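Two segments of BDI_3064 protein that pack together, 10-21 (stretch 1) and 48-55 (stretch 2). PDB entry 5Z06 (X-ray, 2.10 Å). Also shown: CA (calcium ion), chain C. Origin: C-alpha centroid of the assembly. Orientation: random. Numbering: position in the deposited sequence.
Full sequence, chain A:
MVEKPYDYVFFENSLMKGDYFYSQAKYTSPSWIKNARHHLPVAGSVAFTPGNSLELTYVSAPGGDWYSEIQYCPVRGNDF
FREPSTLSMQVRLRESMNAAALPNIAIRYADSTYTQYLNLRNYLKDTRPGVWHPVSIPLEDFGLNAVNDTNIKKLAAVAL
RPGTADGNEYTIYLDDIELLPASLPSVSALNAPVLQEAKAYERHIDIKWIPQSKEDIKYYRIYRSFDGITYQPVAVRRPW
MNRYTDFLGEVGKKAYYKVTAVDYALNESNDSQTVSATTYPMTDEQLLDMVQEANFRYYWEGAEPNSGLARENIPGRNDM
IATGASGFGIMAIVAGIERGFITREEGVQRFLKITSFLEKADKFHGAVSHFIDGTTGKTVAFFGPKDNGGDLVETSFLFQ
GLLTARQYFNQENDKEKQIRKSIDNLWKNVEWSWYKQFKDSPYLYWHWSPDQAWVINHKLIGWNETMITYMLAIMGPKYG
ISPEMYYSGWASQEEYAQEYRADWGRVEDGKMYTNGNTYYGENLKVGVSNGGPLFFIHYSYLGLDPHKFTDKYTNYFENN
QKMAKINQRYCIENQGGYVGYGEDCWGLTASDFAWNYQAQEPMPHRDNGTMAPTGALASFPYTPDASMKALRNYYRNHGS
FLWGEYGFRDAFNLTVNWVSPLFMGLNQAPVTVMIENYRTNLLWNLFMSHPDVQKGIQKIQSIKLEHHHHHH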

# COMPACT_ATOMS: atom_id res chain seq x y z
N PHE A 10 7.72 17.46 2.34
CA PHE A 10 6.81 17.70 3.45
C PHE A 10 5.38 17.87 2.97
O PHE A 10 4.45 17.49 3.67
CB PHE A 10 7.23 18.95 4.21
CG PHE A 10 8.55 18.81 4.87
CD1 PHE A 10 8.65 18.19 6.10
CD2 PHE A 10 9.71 19.28 4.26
CE1 PHE A 10 9.88 18.04 6.73
CE2 PHE A 10 10.94 19.14 4.89
CZ PHE A 10 11.03 18.53 6.12
N PHE A 11 5.20 18.48 1.81
CA PHE A 11 3.89 18.57 1.22
C PHE A 11 3.98 18.76 -0.27
O PHE A 11 4.69 19.66 -0.74
CB PHE A 11 3.13 19.73 1.82
CG PHE A 11 1.75 19.85 1.29
CD1 PHE A 11 0.73 19.10 1.83
CD2 PHE A 11 1.47 20.70 0.23
CE1 PHE A 11 -0.55 19.19 1.34
CE2 PHE A 11 0.18 20.79 -0.27
CZ PHE A 11 -0.83 20.04 0.28
N GLU A 12 3.27 17.94 -1.01
CA GLU A 12 3.00 18.17 -2.42
C GLU A 12 1.51 18.40 -2.64
O GLU A 12 1.11 19.40 -3.24
CB GLU A 12 3.46 16.99 -3.24
CG GLU A 12 3.21 17.15 -4.72
CD GLU A 12 3.99 16.14 -5.53
OE1 GLU A 12 3.69 14.93 -5.40
OE2 GLU A 12 4.90 16.56 -6.26
N ASN A 13 0.71 17.45 -2.19
CA ASN A 13 -0.75 17.48 -2.33
C ASN A 13 -1.35 16.67 -1.21
O ASN A 13 -0.78 15.69 -0.77
CB ASN A 13 -1.17 16.86 -3.68
CG ASN A 13 -1.05 17.84 -4.84
OD1 ASN A 13 -1.47 18.98 -4.73
ND2 ASN A 13 -0.50 17.38 -5.96
N SER A 14 -2.51 17.10 -0.74
CA SER A 14 -3.29 16.32 0.21
C SER A 14 -4.18 15.42 -0.61
O SER A 14 -4.90 15.91 -1.49
CB SER A 14 -4.14 17.23 1.07
OG SER A 14 -4.79 16.49 2.07
N LEU A 15 -4.09 14.11 -0.37
CA LEU A 15 -5.01 13.16 -1.00
C LEU A 15 -6.41 13.29 -0.44
O LEU A 15 -7.36 12.88 -1.09
CB LEU A 15 -4.50 11.72 -0.85
CG LEU A 15 -3.14 11.45 -1.52
CD1 LEU A 15 -2.67 10.02 -1.29
CD2 LEU A 15 -3.23 11.74 -3.02
N MET A 16 -6.55 13.87 0.75
CA MET A 16 -7.86 14.19 1.30
C MET A 16 -8.17 15.67 1.14
O MET A 16 -7.28 16.50 1.17
CB MET A 16 -7.93 13.79 2.78
CG MET A 16 -7.78 12.30 3.04
SD MET A 16 -9.01 11.30 2.18
CE MET A 16 -10.13 10.85 3.50
N LYS A 17 -9.45 15.99 0.98
CA LYS A 17 -9.89 17.37 0.98
C LYS A 17 -9.98 17.85 2.40
O LYS A 17 -9.83 17.08 3.35
CB LYS A 17 -11.26 17.51 0.32
CG LYS A 17 -11.20 17.25 -1.17
CD LYS A 17 -12.58 17.05 -1.77
CE LYS A 17 -12.45 16.37 -3.14
NZ LYS A 17 -13.77 15.86 -3.60
N GLY A 18 -10.20 19.16 2.51
CA GLY A 18 -10.60 19.81 3.74
C GLY A 18 -9.44 20.21 4.61
O GLY A 18 -9.23 21.37 4.84
N ASP A 19 -8.70 19.23 5.08
CA ASP A 19 -7.58 19.44 5.97
C ASP A 19 -6.52 18.36 5.78
O ASP A 19 -6.78 17.33 5.18
CB ASP A 19 -8.07 19.44 7.42
CG ASP A 19 -8.80 18.16 7.80
OD1 ASP A 19 -8.18 17.10 8.02
OD2 ASP A 19 -10.03 18.20 7.92
N TYR A 20 -5.34 18.62 6.32
CA TYR A 20 -4.16 17.85 6.01
C TYR A 20 -3.68 17.12 7.25
O TYR A 20 -3.27 17.73 8.25
CB TYR A 20 -3.05 18.71 5.42
CG TYR A 20 -1.90 17.85 4.93
CD1 TYR A 20 -2.13 16.83 4.01
CD2 TYR A 20 -0.61 18.01 5.43
CE1 TYR A 20 -1.10 16.01 3.58
CE2 TYR A 20 0.43 17.20 4.98
CZ TYR A 20 0.16 16.19 4.06
OH TYR A 20 1.12 15.33 3.59
N PHE A 21 -3.73 15.81 7.18
CA PHE A 21 -3.51 15.00 8.32
C PHE A 21 -2.15 15.30 8.90
O PHE A 21 -2.03 15.49 10.09
CB PHE A 21 -3.64 13.49 8.02
CG PHE A 21 -3.27 12.67 9.19
CD1 PHE A 21 -4.20 12.39 10.15
CD2 PHE A 21 -1.97 12.27 9.38
CE1 PHE A 21 -3.86 11.68 11.29
CE2 PHE A 21 -1.61 11.58 10.52
CZ PHE A 21 -2.56 11.27 11.47
N PHE A 48 0.12 25.42 -6.59
CA PHE A 48 1.17 25.35 -7.58
C PHE A 48 1.15 23.98 -8.27
O PHE A 48 0.88 23.91 -9.46
CB PHE A 48 2.55 25.64 -7.01
CG PHE A 48 3.57 25.72 -8.07
CD1 PHE A 48 3.65 26.87 -8.85
CD2 PHE A 48 4.35 24.61 -8.40
CE1 PHE A 48 4.53 26.95 -9.90
CE2 PHE A 48 5.24 24.69 -9.45
CZ PHE A 48 5.33 25.86 -10.20
N THR A 49 1.46 22.90 -7.56
CA THR A 49 1.16 21.55 -8.09
C THR A 49 -0.31 21.32 -7.86
O THR A 49 -0.75 21.27 -6.72
CB THR A 49 1.92 20.41 -7.43
OG1 THR A 49 1.84 20.54 -6.02
CG2 THR A 49 3.33 20.38 -7.91
N PRO A 50 -1.07 21.20 -8.96
CA PRO A 50 -2.48 21.05 -8.84
C PRO A 50 -2.91 19.85 -8.04
O PRO A 50 -2.16 18.86 -7.83
CB PRO A 50 -2.95 20.88 -10.28
CG PRO A 50 -1.76 20.37 -10.99
CD PRO A 50 -0.67 21.16 -10.37
N GLY A 51 -4.18 19.96 -7.72
CA GLY A 51 -4.78 19.38 -6.60
C GLY A 51 -4.93 20.60 -5.71
O GLY A 51 -5.83 21.41 -5.86
N ASN A 52 -3.98 20.75 -4.79
CA ASN A 52 -4.23 21.59 -3.66
C ASN A 52 -2.96 22.10 -3.02
O ASN A 52 -1.84 21.71 -3.37
CB ASN A 52 -5.13 20.85 -2.66
CG ASN A 52 -4.58 19.51 -2.25
OD1 ASN A 52 -3.43 19.41 -1.83
ND2 ASN A 52 -5.39 18.47 -2.37
N SER A 53 -3.17 22.99 -2.08
CA SER A 53 -2.11 23.55 -1.29
C SER A 53 -2.60 23.62 0.13
O SER A 53 -3.78 23.35 0.40
CB SER A 53 -1.76 24.93 -1.80
OG SER A 53 -2.88 25.79 -1.71
N LEU A 54 -1.71 24.00 1.03
CA LEU A 54 -2.04 24.19 2.41
C LEU A 54 -2.35 25.64 2.65
O LEU A 54 -1.63 26.54 2.18
CB LEU A 54 -0.90 23.73 3.30
CG LEU A 54 -0.62 22.23 3.25
CD1 LEU A 54 0.61 21.92 4.07
CD2 LEU A 54 -1.79 21.47 3.83
N GLU A 55 -3.42 25.87 3.40
CA GLU A 55 -3.86 27.20 3.72
C GLU A 55 -3.27 27.56 5.05
O GLU A 55 -3.45 26.85 6.03
CB GLU A 55 -5.38 27.29 3.79
CG GLU A 55 -5.86 28.73 3.79
CD GLU A 55 -7.28 28.89 4.27
OE1 GLU A 55 -8.05 27.92 4.20
OE2 GLU A 55 -7.63 30.01 4.73
CA CA C . 0.05 20.91 -4.56

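A calcium ion joins the two stretches. Stretch 1 supplies Glu12 O (2.3 Å from the calcium ion) and Asn13 OD1 (2.5 Å from the calcium ion); stretch 2 supplies Thr49 O and Thr49 OG1, each 2.3 Å from the calcium ion, and Asn52 O at 2.4 Å from the calcium ion. Two further ligand atoms come from elsewhere in the structure. The metal explains why oxygens crowd here without hydrogen bonding to one another: Asn13 OD1 lies 3.1 Å from both Thr49 O and Asn52 O. Thr49 suits its place because its p rotamer lets hydroxyl and carbonyl bind the same ion.

Hydrogen bonds between the two asparagines and the facing backbone reinforce this link. Asn13 OD1, besides binding calcium, accepts a nearly straight bond from Asn52 N (3.1 Å), while Asn13 ND2 makes a weak one to Pro50 O (2.9 Å). Asn52 replies with its buried amide, which pairs with both polar backbone atoms of Ser14: Ser14 N donates to Asn52 OD1 at 2.7 Å, and Asn52 ND2 donates to Ser14 O at 2.8 Å. An amide carries the donor and acceptor that this two-point pairing requires. Both asparagine side chains leave the backbone sideways, and their ends turn nearer to the opposing stretch. Gly51 adopts a positive phi, and a CB there would come within 2.9 Å of Asn13 OD1, so the absence of a side chain leaves room for the amide.

Apolar packing completes the contact around Leu54, which points toward stretch 1. Its CG sits 3.5 Å from the centroid of the Phe11 ring, almost on the ring normal, in a CH-pi contact over one face. Leu54 CD2 reaches Phe11 CE1 at 3.6 Å and Tyr20 CB at 3.4 Å. Asn52 OD1 meets the ring edge, 3.4 Å from Phe11 CZ. Phe11 and Leu54 are buried, as suits apolar side chains that pack against each other; the contact covers 439 Å², both sides summed.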